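Side-chain contacts in acetylxylan esterase / glucomannan deacetylase (PDB 2W9X), which catalyses the removal of acetyl groups from plant cell wall xylan and glucomannan, with a large preference for glucomannan: residues 36-41 with 46-51; 64-69 with 107-112; 143-148 with 182-187. All coordinates share one frame; numbering follows the deposited sequence.

In the fold
The three contacts follow one another along the chain, each closing before the next opens. Contacts 1 and 2 lie in the N-terminal beta domain, with centres about 18 Å apart, and share the five-stranded antiparallel sheet: contact 1 is the hairpin at its edge, and contact 2 joins strand 67-72 of that sheet to strand 108-113 of the six-stranded sheet packed against it. Contact 3 lies in the SGNH hydrolase domain, about 23 Å from each of the others between centres, and joins its parallel sheet to helix 180-187. Contacts 2 and 3 meet through the E112-K186 salt bridge, OE2 to NZ 2.8 Å, which ties the beta domain to the catalytic one.

Contact 1. Residues 36-41 with 46-51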
ATOM      1  N   VAL B  36      12.785  -7.302 -26.460  1.00 39.97           N
ATOM      2  CA  VAL B  36      13.087  -7.814 -27.783  1.00 40.24           C
ATOM      3  C   VAL B  36      14.532  -7.461 -28.109  1.00 40.72           C
ATOM      4  O   VAL B  36      14.966  -6.326 -27.893  1.00 40.45           O
ATOM      5  CB  VAL B  36      12.116  -7.211 -28.844  1.00 40.26           C
ATOM      6  CG1 VAL B  36      12.651  -7.388 -30.233  1.00 40.70           C
ATOM      7  CG2 VAL B  36      10.737  -7.838 -28.748  1.00 39.86           C
ATOM      8  N   LEU B  37      15.277  -8.451 -28.592  1.00 41.63           N
ATOM      9  CA  LEU B  37      16.606  -8.238 -29.128  1.00 42.27           C
ATOM     10  C   LEU B  37      16.440  -7.822 -30.594  1.00 43.07           C
ATOM     11  O   LEU B  37      16.028  -8.636 -31.435  1.00 43.28           O
ATOM     12  CB  LEU B  37      17.431  -9.529 -29.039  1.00 42.22           C
ATOM     13  CG  LEU B  37      18.958  -9.514 -28.832  1.00 41.69           C
ATOM     14  CD1 LEU B  37      19.598 -10.669 -29.585  1.00 40.20           C
ATOM     15  CD2 LEU B  37      19.641  -8.184 -29.188  1.00 41.51           C
ATOM     16  N   VAL B  38      16.726  -6.553 -30.890  1.00 43.63           N
ATOM     17  CA  VAL B  38      16.649  -6.044 -32.267  1.00 44.16           C
ATOM     18  C   VAL B  38      18.018  -6.121 -32.932  1.00 44.21           C
ATOM     19  O   VAL B  38      18.992  -5.556 -32.437  1.00 43.97           O
ATOM     20  CB  VAL B  38      16.049  -4.596 -32.354  1.00 44.21           C
ATOM     21  CG1 VAL B  38      14.677  -4.530 -31.676  1.00 44.83           C
ATOM     22  CG2 VAL B  38      16.978  -3.555 -31.736  1.00 45.94           C
ATOM     23  N   GLU B  39      18.095  -6.848 -34.039  1.00 44.61           N
ATOM     24  CA  GLU B  39      19.357  -6.978 -34.767  1.00 45.16           C
ATOM     25  C   GLU B  39      19.207  -6.501 -36.203  1.00 44.77           C
ATOM     26  O   GLU B  39      18.132  -6.617 -36.791  1.00 44.88           O
ATOM     27  CB  GLU B  39      19.871  -8.418 -34.714  1.00 45.42           C
ATOM     28  CG  GLU B  39      20.329  -8.816 -33.326  1.00 47.16           C
ATOM     29  CD  GLU B  39      20.765 -10.256 -33.240  1.00 49.48           C
ATOM     30  OE1 GLU B  39      19.918 -11.150 -33.436  1.00 51.08           O
ATOM     31  OE2 GLU B  39      21.952 -10.492 -32.946  1.00 50.16           O
ATOM     32  N   SER B  40      20.281  -5.955 -36.761  1.00 44.25           N
ATOM     33  CA  SER B  40      20.221  -5.450 -38.117  1.00 44.00           C
ATOM     34  C   SER B  40      21.314  -6.056 -38.997  1.00 43.26           C
ATOM     35  O   SER B  40      22.177  -5.329 -39.482  1.00 42.77           O
ATOM     36  CB  SER B  40      20.296  -3.920 -38.110  1.00 44.22           C
ATOM     37  OG  SER B  40      21.547  -3.460 -37.619  1.00 45.65           O
ATOM     38  N   PRO B  41      21.265  -7.389 -39.228  1.00 42.69           N
ATOM     39  CA  PRO B  41      22.337  -8.025 -39.994  1.00 42.20           C
ATOM     40  C   PRO B  41      22.306  -7.580 -41.467  1.00 41.53           C
ATOM     41  O   PRO B  41      21.228  -7.362 -42.019  1.00 41.23           O
ATOM     42  CB  PRO B  41      22.032  -9.523 -39.850  1.00 42.13           C
ATOM     43  CG  PRO B  41      20.589  -9.592 -39.615  1.00 42.46           C
ATOM     44  CD  PRO B  41      20.223  -8.359 -38.841  1.00 42.58           C
ATOM     45  N   VAL B  46      15.358  -6.583 -40.754  1.00 39.84           N
ATOM     46  CA  VAL B  46      15.537  -6.346 -39.321  1.00 40.23           C
ATOM     47  C   VAL B  46      14.874  -7.520 -38.604  1.00 40.09           C
ATOM     48  O   VAL B  46      13.788  -7.964 -39.001  1.00 39.69           O
ATOM     49  CB  VAL B  46      14.917  -4.995 -38.866  1.00 40.13           C
ATOM     50  CG1 VAL B  46      15.022  -4.814 -37.347  1.00 41.51           C
ATOM     51  CG2 VAL B  46      15.588  -3.847 -39.565  1.00 41.20           C
ATOM     52  N   SER B  47      15.556  -8.052 -37.594  1.00 40.17           N
ATOM     53  CA  SER B  47      15.040  -9.198 -36.873  1.00 40.63           C
ATOM     54  C   SER B  47      14.802  -8.876 -35.407  1.00 40.67           C
ATOM     55  O   SER B  47      15.653  -8.289 -34.722  1.00 41.01           O
ATOM     56  CB  SER B  47      15.948 -10.417 -37.039  1.00 40.74           C
ATOM     57  OG  SER B  47      17.130 -10.277 -36.289  1.00 41.90           O
ATOM     58  N   TYR B  48      13.617  -9.253 -34.946  1.00 40.03           N
ATOM     59  CA  TYR B  48      13.214  -9.061 -33.573  1.00 39.86           C
ATOM     60  C   TYR B  48      13.163 -10.445 -32.934  1.00 39.75           C
ATOM     61  O   TYR B  48      12.339 -11.277 -33.311  1.00 39.17           O
ATOM     62  CB  TYR B  48      11.846  -8.365 -33.526  1.00 39.73           C
ATOM     63  CG  TYR B  48      11.758  -7.144 -34.419  1.00 39.44           C
ATOM     64  CD1 TYR B  48      12.204  -5.891 -33.980  1.00 39.46           C
ATOM     65  CD2 TYR B  48      11.256  -7.242 -35.716  1.00 39.18           C
ATOM     66  CE1 TYR B  48      12.137  -4.761 -34.816  1.00 37.88           C
ATOM     67  CE2 TYR B  48      11.191  -6.123 -36.555  1.00 38.86           C
ATOM     68  CZ  TYR B  48      11.622  -4.888 -36.095  1.00 38.19           C
ATOM     69  OH  TYR B  48      11.559  -3.786 -36.933  1.00 40.25           O
ATOM     70  N   THR B  49      14.097 -10.698 -32.019  1.00 39.89           N
ATOM     71  CA  THR B  49      14.164 -11.963 -31.261  1.00 39.81           C
ATOM     72  C   THR B  49      13.637 -11.751 -29.831  1.00 39.50           C
ATOM     73  O   THR B  49      13.978 -10.764 -29.183  1.00 39.29           O
ATOM     74  CB  THR B  49      15.615 -12.550 -31.271  1.00 39.50           C
ATOM     75  OG1 THR B  49      16.065 -12.668 -32.622  1.00 39.71           O
ATOM     76  CG2 THR B  49      15.689 -13.929 -30.624  1.00 39.28           C
ATOM     77  N   TYR B  50      12.791 -12.669 -29.356  1.00 39.45           N
ATOM     78  CA  TYR B  50      12.121 -12.538 -28.045  1.00 39.66           C
ATOM     79  C   TYR B  50      11.973 -13.888 -27.332  1.00 39.29           C
ATOM     80  O   TYR B  50      11.997 -14.934 -27.971  1.00 39.24           O
ATOM     81  CB  TYR B  50      10.737 -11.893 -28.225  1.00 39.60           C
ATOM     82  CG  TYR B  50      10.041 -12.432 -29.436  1.00 40.04           C
ATOM     83  CD1 TYR B  50      10.215 -11.826 -30.696  1.00 40.53           C
ATOM     84  CD2 TYR B  50       9.267 -13.597 -29.351  1.00 39.98           C
ATOM     85  CE1 TYR B  50       9.598 -12.354 -31.832  1.00 39.75           C
ATOM     86  CE2 TYR B  50       8.654 -14.130 -30.468  1.00 38.88           C
ATOM     87  CZ  TYR B  50       8.825 -13.509 -31.705  1.00 39.49           C
ATOM     88  OH  TYR B  50       8.214 -14.043 -32.805  1.00 39.97           O
ATOM     89  N   SER B  51      11.805 -13.863 -26.008  1.00 39.49           N
ATOM     90  CA  SER B  51      11.523 -15.096 -25.242  1.00 39.12           C
ATOM     91  C   SER B  51      10.629 -14.889 -24.016  1.00 38.90           C
ATOM     92  O   SER B  51       9.908 -15.813 -23.603  1.00 38.57           O
ATOM     93  CB  SER B  51      12.812 -15.809 -24.834  1.00 38.86           C
ATOM     94  OG  SER B  51      13.630 -14.937 -24.089  1.00 39.94           O
TER
HETATM   95  O   HOH W   1      17.068 -10.309 -33.602  1.00 50.45           O
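Strands 37-39 and 47-50 form an antiparallel beta hairpin at the edge of the five-stranded sheet, with L37 opposite T49 and E39 opposite S47 as hydrogen-bonded pairs and V38 opposite Y48 as the non-hydrogen-bonded pair between them. Four backbone bonds hold the ladder; the shortest, L37 N to T49 O, measures 2.7 Å.

The tightest relief lies on the face of V38 and Y48. Here CD1 is the bump on the tyrosine: it meets V38 CG1 at 3.6 Å, while V36 CG1 also lies at the ring edge, near its plane, so the two valine methyls form a shallow notch for that rim. V36 fits closely because its CG1 is anti to the backbone N (chi1 163°), which brings this methyl within 3.5 Å of Y48 CB. The other branch, CG2, lies alongside Y50 CB, the two side chains pointing the same way. F57 meets the Y48 ring from beyond the hairpin, and the hydroxyl of Y50 is hydrogen-bonded to D72.

The face of L37, E39, S47 and T49 has a different character. CB of L37 rests near CB of T49, and CB of E39 comes up to S47 OG, with an ordered water filling the hollow among the polar groups. E39 reaches it by an extended chain. The water is hydrogen-bonded to the hydroxyls of both S47 and T49; L37 O at 2.9 Å and E39 OE1 at 3.0 Å are both placed to accept from it, although its two protons probably have more acceptors near than they can serve.

Contact 2. Residues 64-69 with 107-112; sequences QSLTLK and HRVRLE
The backbones at L66 and V109 run in roughly the same direction but do not pair: their CA atoms are 9.5 Å apart, and those of L68 and L111 are 9.3 Å apart. This spacing is that of two sheets stacked face to face in a beta-sandwich, and all four residues turn their CB atoms toward the opposite segment.

Each pair meets in its own manner. L66 and V109 reach toward each other tip to tip, with L66 CD2 set against the fork of the valine, 3.6 Å from CG2 and 4.0 Å from CG1. The first torsion of L66 (chi1 -167°) swings CG away from the backbone N and extends the side chain into the space between the sheets. L68 and L111 instead slide past each other in opposite directions, so their contact runs along the flanks of the branches, L68 CD2 lying 3.9 Å from L111 CD1. The closest approaches are all between methyl groups.

The four residues are buried within a larger hydrophobic filling. L79 of strand 76-81 touches both L68 and V109, F61 of strand 56-62 packs on L66, and L111 touches F57, F77 and F124. On the other side of strand 108-113, R110 and E112 are joined by a salt bridge, and E112 also pairs with K186 of helix 180-187, where the sandwich borders the hydrolase domain.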
ATOM      1  N   GLN B  64      -4.138  -1.793 -48.746  1.00 43.77           N
ATOM      2  CA  GLN B  64      -4.973  -3.002 -48.745  1.00 44.22           C
ATOM      3  C   GLN B  64      -4.238  -4.349 -48.688  1.00 44.42           C
ATOM      4  O   GLN B  64      -4.870  -5.399 -48.828  1.00 44.48           O
ATOM      5  N   SER B  65      -2.919  -4.323 -48.488  1.00 44.45           N
ATOM      6  CA  SER B  65      -2.134  -5.557 -48.387  1.00 44.60           C
ATOM      7  C   SER B  65      -1.148  -5.526 -47.226  1.00 44.33           C
ATOM      8  O   SER B  65      -0.643  -4.463 -46.859  1.00 44.47           O
ATOM      9  CB  SER B  65      -1.383  -5.832 -49.688  1.00 44.65           C
ATOM     10  OG  SER B  65      -2.298  -6.136 -50.743  1.00 46.51           O
ATOM     11  N   LEU B  66      -0.887  -6.702 -46.653  1.00 43.96           N
ATOM     12  CA  LEU B  66       0.069  -6.850 -45.556  1.00 43.26           C
ATOM     13  C   LEU B  66       0.621  -8.276 -45.477  1.00 43.16           C
ATOM     14  O   LEU B  66      -0.118  -9.252 -45.615  1.00 43.02           O
ATOM     15  CB  LEU B  66      -0.581  -6.455 -44.217  1.00 43.14           C
ATOM     16  CG  LEU B  66       0.282  -6.239 -42.969  1.00 42.72           C
ATOM     17  CD1 LEU B  66       1.198  -5.014 -43.112  1.00 42.10           C
ATOM     18  CD2 LEU B  66      -0.606  -6.103 -41.750  1.00 42.74           C
ATOM     19  N   THR B  67       1.926  -8.382 -45.265  1.00 42.88           N
ATOM     20  CA  THR B  67       2.565  -9.664 -45.010  1.00 42.69           C
ATOM     21  C   THR B  67       3.363  -9.573 -43.713  1.00 42.62           C
ATOM     22  O   THR B  67       4.049  -8.575 -43.444  1.00 42.93           O
ATOM     23  CB  THR B  67       3.487 -10.096 -46.181  1.00 42.82           C
ATOM     24  OG1 THR B  67       2.694 -10.341 -47.349  1.00 43.50           O
ATOM     25  CG2 THR B  67       4.268 -11.368 -45.848  1.00 42.34           C
ATOM     26  N   LEU B  68       3.251 -10.621 -42.910  1.00 41.80           N
ATOM     27  CA  LEU B  68       4.065 -10.781 -41.726  1.00 41.19           C
ATOM     28  C   LEU B  68       5.137 -11.815 -42.036  1.00 41.21           C
ATOM     29  O   LEU B  68       4.823 -12.928 -42.458  1.00 41.08           O
ATOM     30  CB  LEU B  68       3.200 -11.249 -40.553  1.00 40.79           C
ATOM     31  CG  LEU B  68       2.396 -10.257 -39.710  1.00 41.05           C
ATOM     32  CD1 LEU B  68       1.266  -9.578 -40.477  1.00 39.40           C
ATOM     33  CD2 LEU B  68       1.819 -11.007 -38.523  1.00 40.15           C
ATOM     34  N   LYS B  69       6.401 -11.435 -41.854  1.00 41.24           N
ATOM     35  CA  LYS B  69       7.510 -12.365 -42.007  1.00 41.26           C
ATOM     36  C   LYS B  69       7.857 -12.947 -40.650  1.00 41.26           C
ATOM     37  O   LYS B  69       8.214 -12.213 -39.723  1.00 41.23           O
ATOM     38  CB  LYS B  69       8.739 -11.671 -42.596  1.00 41.79           C
ATOM     39  CG  LYS B  69       8.625 -11.244 -44.044  1.00 41.90           C
ATOM     40  CD  LYS B  69       9.981 -10.787 -44.557  1.00 44.88           C
ATOM     41  CE  LYS B  69      10.812 -11.934 -45.154  1.00 45.77           C
ATOM     42  NZ  LYS B  69      10.472 -12.211 -46.583  1.00 45.38           N
ATOM     43  N   HIS B 107      -5.620   1.257 -41.594  1.00 44.67           N
ATOM     44  CA  HIS B 107      -5.591   0.040 -40.774  1.00 44.80           C
ATOM     45  C   HIS B 107      -4.623   0.093 -39.594  1.00 44.63           C
ATOM     46  O   HIS B 107      -3.530   0.649 -39.702  1.00 44.43           O
ATOM     47  CB  HIS B 107      -5.240  -1.166 -41.637  1.00 44.91           C
ATOM     48  CG  HIS B 107      -6.139  -1.338 -42.816  1.00 45.83           C
ATOM     49  ND1 HIS B 107      -7.282  -2.108 -42.775  1.00 46.64           N
ATOM     50  CD2 HIS B 107      -6.069  -0.830 -44.069  1.00 46.90           C
ATOM     51  CE1 HIS B 107      -7.876  -2.069 -43.954  1.00 46.72           C
ATOM     52  NE2 HIS B 107      -7.159  -1.304 -44.758  1.00 47.71           N
ATOM     53  N   ARG B 108      -5.040  -0.497 -38.475  1.00 44.52           N
ATOM     54  CA  ARG B 108      -4.170  -0.734 -37.318  1.00 44.79           C
ATOM     55  C   ARG B 108      -4.035  -2.241 -37.121  1.00 43.97           C
ATOM     56  O   ARG B 108      -5.038  -2.958 -37.150  1.00 44.36           O
ATOM     57  CB  ARG B 108      -4.723  -0.061 -36.046  1.00 44.85           C
ATOM     58  CG  ARG B 108      -4.666   1.471 -36.097  1.00 45.96           C
ATOM     59  CD  ARG B 108      -4.953   2.147 -34.765  1.00 46.50           C
ATOM     60  NE  ARG B 108      -6.377   2.167 -34.423  1.00 50.70           N
ATOM     61  CZ  ARG B 108      -6.929   1.471 -33.427  1.00 52.85           C
ATOM     62  NH1 ARG B 108      -6.186   0.680 -32.653  1.00 53.02           N
ATOM     63  NH2 ARG B 108      -8.235   1.565 -33.202  1.00 53.68           N
ATOM     64  N   VAL B 109      -2.800  -2.722 -36.955  1.00 42.87           N
ATOM     65  CA  VAL B 109      -2.535  -4.161 -36.809  1.00 41.69           C
ATOM     66  C   VAL B 109      -1.637  -4.462 -35.599  1.00 41.12           C
ATOM     67  O   VAL B 109      -0.554  -3.896 -35.471  1.00 40.58           O
ATOM     68  CB  VAL B 109      -1.908  -4.766 -38.089  1.00 41.77           C
ATOM     69  CG1 VAL B 109      -1.599  -6.243 -37.899  1.00 41.09           C
ATOM     70  CG2 VAL B 109      -2.826  -4.566 -39.299  1.00 41.63           C
ATOM     71  N   ARG B 110      -2.100  -5.369 -34.738  1.00 40.34           N
ATOM     72  CA  ARG B 110      -1.387  -5.770 -33.520  1.00 39.87           C
ATOM     73  C   ARG B 110      -1.171  -7.288 -33.505  1.00 39.79           C
ATOM     74  O   ARG B 110      -2.134  -8.055 -33.567  1.00 39.81           O
ATOM     75  CB  ARG B 110      -2.197  -5.340 -32.288  1.00 40.13           C
ATOM     76  CG  ARG B 110      -1.540  -5.605 -30.932  1.00 39.84           C
ATOM     77  CD  ARG B 110      -2.400  -5.052 -29.811  1.00 39.42           C
ATOM     78  NE  ARG B 110      -1.849  -5.349 -28.489  1.00 38.38           N
ATOM     79  CZ  ARG B 110      -1.271  -4.460 -27.687  1.00 38.08           C
ATOM     80  NH1 ARG B 110      -1.151  -3.188 -28.046  1.00 37.34           N
ATOM     81  NH2 ARG B 110      -0.821  -4.846 -26.501  1.00 38.74           N
ATOM     82  N   LEU B 111       0.092  -7.708 -33.446  1.00 39.19           N
ATOM     83  CA  LEU B 111       0.444  -9.124 -33.338  1.00 38.57           C
ATOM     84  C   LEU B 111       0.883  -9.400 -31.901  1.00 38.72           C
ATOM     85  O   LEU B 111       1.713  -8.654 -31.358  1.00 37.81           O
ATOM     86  CB  LEU B 111       1.579  -9.461 -34.316  1.00 38.54           C
ATOM     87  CG  LEU B 111       2.337 -10.789 -34.169  1.00 38.80           C
ATOM     88  CD1 LEU B 111       1.541 -11.962 -34.734  1.00 38.85           C
ATOM     89  CD2 LEU B 111       3.727 -10.709 -34.820  1.00 37.68           C
ATOM     90  N   GLU B 112       0.329 -10.452 -31.283  1.00 38.73           N
ATOM     91  CA  GLU B 112       0.666 -10.785 -29.886  1.00 39.10           C
ATOM     92  C   GLU B 112       1.124 -12.229 -29.694  1.00 38.75           C
ATOM     93  O   GLU B 112       0.475 -13.162 -30.155  1.00 38.32           O
ATOM     94  CB  GLU B 112      -0.532 -10.522 -28.949  1.00 39.39           C
ATOM     95  CG  GLU B 112      -1.024  -9.069 -28.924  1.00 39.76           C
ATOM     96  CD  GLU B 112      -2.277  -8.848 -28.100  1.00 39.92           C
ATOM     97  OE1 GLU B 112      -3.015  -9.814 -27.781  1.00 40.87           O
ATOM     98  OE2 GLU B 112      -2.532  -7.677 -27.767  1.00 40.77           O
TER

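Contact 3. Residues 143-148 with 182-187; sequences RQIEFI and PLTAKA
I145 and F147 project from one face of strand 144-149 onto T184 and A185 of helix 180-187, part of the alpha/beta core of an SGNH (GDSL-like) hydrolase. The helix leads back to strand 191-196, which lies parallel and next to strand 144-149, so the unit is a beta-alpha-beta crossover. The axes of segments 144-148 and 182-187 run nearly antiparallel, at 170°, and approach to 9.2 Å.

The closest approach belongs to I145, whose CG2 methyl lies 3.5 Å from A185 CB. Alanine has only this methyl to offer, and the backbones draw in accordingly, with the CA atoms of I145 and A185 6.5 Å apart. The isoleucine divides its branches: CG1, anti to the backbone N (chi1 -174°), carries CD1 toward T184 and ends 4.5 Å from CG2 there, a much looser touch than that on the alanine.

F147 and T184 cross at about a right angle. The phenyl group comes in with its far end, CZ meeting T184 CB at 3.8 Å and CG2 at 4.2 Å, and T184 CB approaches the ring obliquely. L349 of helix 339-354 touches both F147 and T184, while I194 and V241, on the strands flanking 144-149, also touch the phenylalanine, so the ring is wedged between sheet and helices.

The contact itself lies away from the catalytic centre, although strand 144-149 leads directly to S151, the probable nucleophile. T184 meets the sheet with CB and, less closely, CG2, while its hydroxyl turns back to its own helix: OG1, beside the backbone N (chi1 -55°), is hydrogen-bonded to the carbonyl oxygen of F180, one turn earlier.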
ATOM      1  N   ARG B 143       1.695   6.039 -20.732  1.00 40.31           N
ATOM      2  CA  ARG B 143       1.608   5.102 -19.624  1.00 40.01           C
ATOM      3  C   ARG B 143       2.394   3.839 -19.923  1.00 39.52           C
ATOM      4  O   ARG B 143       2.353   3.311 -21.044  1.00 39.19           O
ATOM      5  CB  ARG B 143       0.155   4.767 -19.326  1.00 40.15           C
ATOM      6  CG  ARG B 143      -0.645   5.976 -18.938  1.00 41.80           C
ATOM      7  CD  ARG B 143      -2.112   5.676 -18.957  1.00 42.96           C
ATOM      8  NE  ARG B 143      -2.868   6.872 -18.614  1.00 46.02           N
ATOM      9  CZ  ARG B 143      -4.181   6.909 -18.436  1.00 46.44           C
ATOM     10  NH1 ARG B 143      -4.912   5.814 -18.571  1.00 46.03           N
ATOM     11  NH2 ARG B 143      -4.763   8.056 -18.121  1.00 48.54           N
ATOM     12  N   GLN B 144       3.135   3.390 -18.915  1.00 38.68           N
ATOM     13  CA  GLN B 144       3.935   2.176 -18.991  1.00 38.42           C
ATOM     14  C   GLN B 144       3.817   1.408 -17.678  1.00 38.53           C
ATOM     15  O   GLN B 144       3.914   1.993 -16.586  1.00 38.92           O
ATOM     16  CB  GLN B 144       5.400   2.509 -19.265  1.00 38.18           C
ATOM     17  CG  GLN B 144       5.691   3.145 -20.615  1.00 38.57           C
ATOM     18  CD  GLN B 144       7.173   3.401 -20.803  1.00 38.46           C
ATOM     19  OE1 GLN B 144       7.938   3.452 -19.830  1.00 37.46           O
ATOM     20  NE2 GLN B 144       7.590   3.556 -22.052  1.00 37.28           N
ATOM     21  N   ILE B 145       3.586   0.100 -17.793  1.00 37.79           N
ATOM     22  CA  ILE B 145       3.425  -0.787 -16.644  1.00 37.37           C
ATOM     23  C   ILE B 145       4.194  -2.094 -16.878  1.00 37.26           C
ATOM     24  O   ILE B 145       4.189  -2.648 -17.983  1.00 36.84           O
ATOM     25  CB  ILE B 145       1.919  -1.084 -16.322  1.00 36.52           C
ATOM     26  CG1 ILE B 145       1.790  -1.906 -15.019  1.00 36.53           C
ATOM     27  CG2 ILE B 145       1.217  -1.748 -17.524  1.00 36.57           C
ATOM     28  CD1 ILE B 145       0.386  -1.834 -14.348  1.00 37.46           C
ATOM     29  N   GLU B 146       4.864  -2.571 -15.832  1.00 37.47           N
ATOM     30  CA  GLU B 146       5.630  -3.802 -15.915  1.00 37.01           C
ATOM     31  C   GLU B 146       5.127  -4.821 -14.915  1.00 37.66           C
ATOM     32  O   GLU B 146       4.895  -4.483 -13.742  1.00 38.64           O
ATOM     33  CB  GLU B 146       7.126  -3.524 -15.694  1.00 36.78           C
ATOM     34  CG  GLU B 146       7.965  -4.787 -15.551  1.00 35.52           C
ATOM     35  CD  GLU B 146       9.453  -4.538 -15.677  1.00 38.95           C
ATOM     36  OE1 GLU B 146       9.830  -3.400 -16.023  1.00 39.59           O
ATOM     37  OE2 GLU B 146      10.241  -5.485 -15.452  1.00 37.15           O
ATOM     38  N   PHE B 147       4.959  -6.062 -15.374  1.00 37.47           N
ATOM     39  CA  PHE B 147       4.601  -7.187 -14.499  1.00 37.61           C
ATOM     40  C   PHE B 147       5.748  -8.160 -14.398  1.00 37.63           C
ATOM     41  O   PHE B 147       6.238  -8.666 -15.405  1.00 38.22           O
ATOM     42  CB  PHE B 147       3.336  -7.905 -14.991  1.00 37.03           C
ATOM     43  CG  PHE B 147       2.092  -7.074 -14.842  1.00 37.16           C
ATOM     44  CD1 PHE B 147       1.260  -7.249 -13.752  1.00 36.05           C
ATOM     45  CD2 PHE B 147       1.792  -6.073 -15.772  1.00 36.33           C
ATOM     46  CE1 PHE B 147       0.085  -6.472 -13.597  1.00 36.26           C
ATOM     47  CE2 PHE B 147       0.634  -5.284 -15.623  1.00 38.01           C
ATOM     48  CZ  PHE B 147      -0.217  -5.486 -14.525  1.00 36.20           C
ATOM     49  N   ILE B 148       6.180  -8.398 -13.165  1.00 37.92           N
ATOM     50  CA  ILE B 148       7.293  -9.299 -12.883  1.00 37.48           C
ATOM     51  C   ILE B 148       6.718 -10.437 -12.066  1.00 37.46           C
ATOM     52  O   ILE B 148       5.966 -10.206 -11.109  1.00 37.66           O
ATOM     53  CB  ILE B 148       8.429  -8.596 -12.088  1.00 36.79           C
ATOM     54  CG1 ILE B 148       8.883  -7.296 -12.787  1.00 37.19           C
ATOM     55  CG2 ILE B 148       9.599  -9.548 -11.905  1.00 37.17           C
ATOM     56  CD1 ILE B 148       9.925  -6.462 -11.972  1.00 37.02           C
ATOM     57  N   PRO B 182      -1.438  -8.058 -19.089  1.00 38.19           N
ATOM     58  CA  PRO B 182      -1.924  -7.409 -20.329  1.00 38.55           C
ATOM     59  C   PRO B 182      -3.324  -6.807 -20.202  1.00 39.09           C
ATOM     60  O   PRO B 182      -3.556  -5.713 -20.715  1.00 38.96           O
ATOM     61  CB  PRO B 182      -1.885  -8.546 -21.351  1.00 38.08           C
ATOM     62  CG  PRO B 182      -0.728  -9.362 -20.887  1.00 37.60           C
ATOM     63  CD  PRO B 182      -0.957  -9.423 -19.374  1.00 38.02           C
ATOM     64  N   LEU B 183      -4.234  -7.494 -19.506  1.00 39.61           N
ATOM     65  CA  LEU B 183      -5.599  -6.985 -19.315  1.00 40.08           C
ATOM     66  C   LEU B 183      -5.611  -5.695 -18.501  1.00 40.07           C
ATOM     67  O   LEU B 183      -6.342  -4.761 -18.834  1.00 40.61           O
ATOM     68  CB  LEU B 183      -6.511  -8.020 -18.640  1.00 40.22           C
ATOM     69  CG  LEU B 183      -6.828  -9.369 -19.282  1.00 40.20           C
ATOM     70  CD1 LEU B 183      -7.765 -10.131 -18.344  1.00 39.64           C
ATOM     71  CD2 LEU B 183      -7.406  -9.251 -20.717  1.00 39.12           C
ATOM     72  N   THR B 184      -4.805  -5.638 -17.439  1.00 39.60           N
ATOM     73  CA  THR B 184      -4.650  -4.389 -16.687  1.00 38.85           C
ATOM     74  C   THR B 184      -4.078  -3.244 -17.548  1.00 38.80           C
ATOM     75  O   THR B 184      -4.618  -2.144 -17.547  1.00 39.35           O
ATOM     76  CB  THR B 184      -3.840  -4.599 -15.378  1.00 38.85           C
ATOM     77  OG1 THR B 184      -4.464  -5.640 -14.608  1.00 38.03           O
ATOM     78  CG2 THR B 184      -3.802  -3.340 -14.535  1.00 36.89           C
ATOM     79  N   ALA B 185      -2.995  -3.500 -18.272  1.00 38.24           N
ATOM     80  CA  ALA B 185      -2.376  -2.469 -19.104  1.00 38.38           C
ATOM     81  C   ALA B 185      -3.358  -1.905 -20.155  1.00 38.30           C
ATOM     82  O   ALA B 185      -3.402  -0.702 -20.405  1.00 37.82           O
ATOM     83  CB  ALA B 185      -1.156  -3.020 -19.770  1.00 37.15           C
ATOM     84  N   LYS B 186      -4.165  -2.783 -20.742  1.00 39.11           N
ATOM     85  CA  LYS B 186      -5.109  -2.381 -21.797  1.00 39.32           C
ATOM     86  C   LYS B 186      -6.237  -1.467 -21.309  1.00 39.79           C
ATOM     87  O   LYS B 186      -6.704  -0.595 -22.062  1.00 39.45           O
ATOM     88  CB  LYS B 186      -5.633  -3.610 -22.541  1.00 39.31           C
ATOM     89  CG  LYS B 186      -4.566  -4.194 -23.491  1.00 40.13           C
ATOM     90  CD  LYS B 186      -5.031  -5.470 -24.167  1.00 40.39           C
ATOM     91  CE  LYS B 186      -4.016  -5.928 -25.193  1.00 38.79           C
ATOM     92  NZ  LYS B 186      -4.469  -7.183 -25.876  1.00 36.47           N
ATOM     93  N   ALA B 187      -6.643  -1.632 -20.045  1.00 39.50           N
ATOM     94  CA  ALA B 187      -7.660  -0.758 -19.439  1.00 40.06           C
ATOM     95  C   ALA B 187      -7.159   0.684 -19.292  1.00 40.28           C
ATOM     96  O   ALA B 187      -7.958   1.619 -19.214  1.00 40.24           O
ATOM     97  CB  ALA B 187      -8.131  -1.308 -18.087  1.00 39.50           C
TER